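CBS domain protein (Porphyromonas gingivalis, PDB 2NQW) is of unknown function but may bind flavin adenine dinucleotide; this chain is its transporter-associated (CorC_HlyC) domain. Local coordinates at residues Pro8-Val11 and Tyr17-Glu20. Numbering follows the deposited sequence.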
loop_
_atom_site.group_PDB
_atom_site.type_symbol
_atom_site.label_atom_id
_atom_site.label_comp_id
_atom_site.label_asym_id
_atom_site.label_seq_id
_atom_site.Cartn_x
_atom_site.Cartn_y
_atom_site.Cartn_z
ATOM N N PRO A 8 4.748 -8.651 8.027
ATOM C CA PRO A 8 3.473 -8.015 7.672
ATOM C C PRO A 8 3.068 -8.179 6.211
ATOM O O PRO A 8 2.112 -7.466 5.774
ATOM C CB PRO A 8 3.752 -6.538 7.952
ATOM C CG PRO A 8 5.209 -6.358 7.542
ATOM C CD PRO A 8 5.866 -7.677 8.040
ATOM N N PHE A 9 3.773 -9.066 5.470
ATOM C CA PHE A 9 3.515 -9.265 4.076
ATOM C C PHE A 9 3.707 -10.681 3.556
ATOM O O PHE A 9 4.436 -11.499 4.144
ATOM C CB PHE A 9 4.326 -8.259 3.255
ATOM C CG PHE A 9 5.776 -8.646 3.031
ATOM C CD1 PHE A 9 6.184 -8.976 1.738
ATOM C CD2 PHE A 9 6.709 -8.625 4.049
ATOM C CE1 PHE A 9 7.505 -9.291 1.457
ATOM C CE2 PHE A 9 8.035 -8.978 3.782
ATOM C CZ PHE A 9 8.424 -9.312 2.487
ATOM N N LYS A 10 3.058 -10.922 2.426
ATOM C CA LYS A 10 3.171 -12.172 1.708
ATOM C C LYS A 10 3.778 -11.907 0.326
ATOM O O LYS A 10 3.476 -10.893 -0.326
ATOM C CB LYS A 10 1.808 -12.820 1.534
ATOM C CG LYS A 10 1.082 -13.190 2.837
ATOM C CD LYS A 10 -0.295 -13.779 2.542
ATOM C CE LYS A 10 -1.263 -13.650 3.739
ATOM N NZ LYS A 10 -0.628 -13.869 5.066
ATOM N N VAL A 11 4.653 -12.822 -0.090
ATOM C CA VAL A 11 5.295 -12.802 -1.400
ATOM C C VAL A 11 4.498 -13.738 -2.282
ATOM O O VAL A 11 4.415 -14.952 -2.001
ATOM C CB VAL A 11 6.747 -13.326 -1.264
ATOM C CG1 VAL A 11 7.400 -13.542 -2.641
ATOM C CG2 VAL A 11 7.532 -12.338 -0.429
ATOM N N TYR A 17 2.567 -8.495 -3.975
ATOM C CA TYR A 17 2.682 -8.611 -2.532
ATOM C C TYR A 17 1.339 -8.332 -1.901
ATOM O O TYR A 17 0.567 -7.535 -2.407
ATOM C CB TYR A 17 3.714 -7.585 -1.983
ATOM C CG TYR A 17 5.042 -7.720 -2.671
ATOM C CD1 TYR A 17 5.916 -8.757 -2.330
ATOM C CD2 TYR A 17 5.378 -6.877 -3.716
ATOM C CE1 TYR A 17 7.124 -8.926 -2.991
ATOM C CE2 TYR A 17 6.567 -7.043 -4.415
ATOM C CZ TYR A 17 7.430 -8.073 -4.043
ATOM O OH TYR A 17 8.640 -8.252 -4.700
ATOM N N LEU A 18 1.101 -8.936 -0.754
ATOM C CA LEU A 18 -0.048 -8.545 0.094
ATOM C C LEU A 18 0.513 -8.009 1.401
ATOM O O LEU A 18 1.323 -8.701 2.052
ATOM C CB LEU A 18 -0.957 -9.729 0.383
ATOM C CG LEU A 18 -1.633 -10.330 -0.823
ATOM C CD1 LEU A 18 -2.381 -11.617 -0.430
ATOM C CD2 LEU A 18 -2.650 -9.313 -1.383
ATOM N N PHE A 19 0.110 -6.784 1.772
ATOM C CA PHE A 19 0.565 -6.165 3.029
ATOM C C PHE A 19 -0.613 -5.885 3.931
ATOM O O PHE A 19 -1.689 -5.466 3.455
ATOM C CB PHE A 19 1.248 -4.816 2.737
ATOM C CG PHE A 19 2.721 -4.929 2.463
ATOM C CD1 PHE A 19 3.642 -4.720 3.489
ATOM C CD2 PHE A 19 3.189 -5.286 1.206
ATOM C CE1 PHE A 19 5.037 -4.853 3.250
ATOM C CE2 PHE A 19 4.560 -5.426 0.961
ATOM C CZ PHE A 19 5.481 -5.196 1.995
ATOM N N GLU A 20 -0.385 -5.985 5.234
ATOM C CA GLU A 20 -1.337 -5.440 6.194
ATOM C C GLU A 20 -1.489 -3.935 5.941
ATOM O O GLU A 20 -0.492 -3.227 5.725
ATOM C CB GLU A 20 -0.843 -5.691 7.628
ATOM C CG GLU A 20 -0.783 -7.160 7.978
ATOM C CD GLU A 20 -0.190 -7.439 9.360
ATOM O OE1 GLU A 20 0.406 -6.539 9.982
ATOM O OE2 GLU A 20 -0.283 -8.610 9.795
#
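Phe9 and Phe19 sit across from one another as a non-hydrogen-bonded pair in the N-terminal beta hairpin of the transporter-associated domain, where strand 9-11 forms one outer edge of the antiparallel sheet and strand 17-20 joins it to strand 84-89. Three backbone hydrogen bonds join residues 8-11 to 17-20. Lys10 and Leu18 exchange two, Lys10 N to Leu18 O at 2.8 Å and Leu18 N to Lys10 O at 3.1 Å, and Glu20 N reaches Pro8 O at 3.0 Å, almost in line with the carbonyl. CA-H...O contacts accompany them, the shortest from Phe9 CA to Leu18 O at 3.0 Å.

The aromatic contacts lie on the face carrying Phe9, Val11, Tyr17 and Phe19, of which Phe9, Tyr17 and Phe19 meet helix 25-32. Phe9 and Phe19 have nearly parallel rings, planes at 10°, but so strongly offset that little of one lies over the other. With chi1 at 81°, the Phe9 ring sits over its own backbone, and Tyr17 CD1 comes to its edge, 4.1 Å from Phe9 CD1; the Phe9 ring also meets that of Tyr31. What fills the centre of the Phe19 face is a CH-pi contact: Phe9 CB stands 3.4 Å from the Phe19 ring centroid, only 7° off the normal.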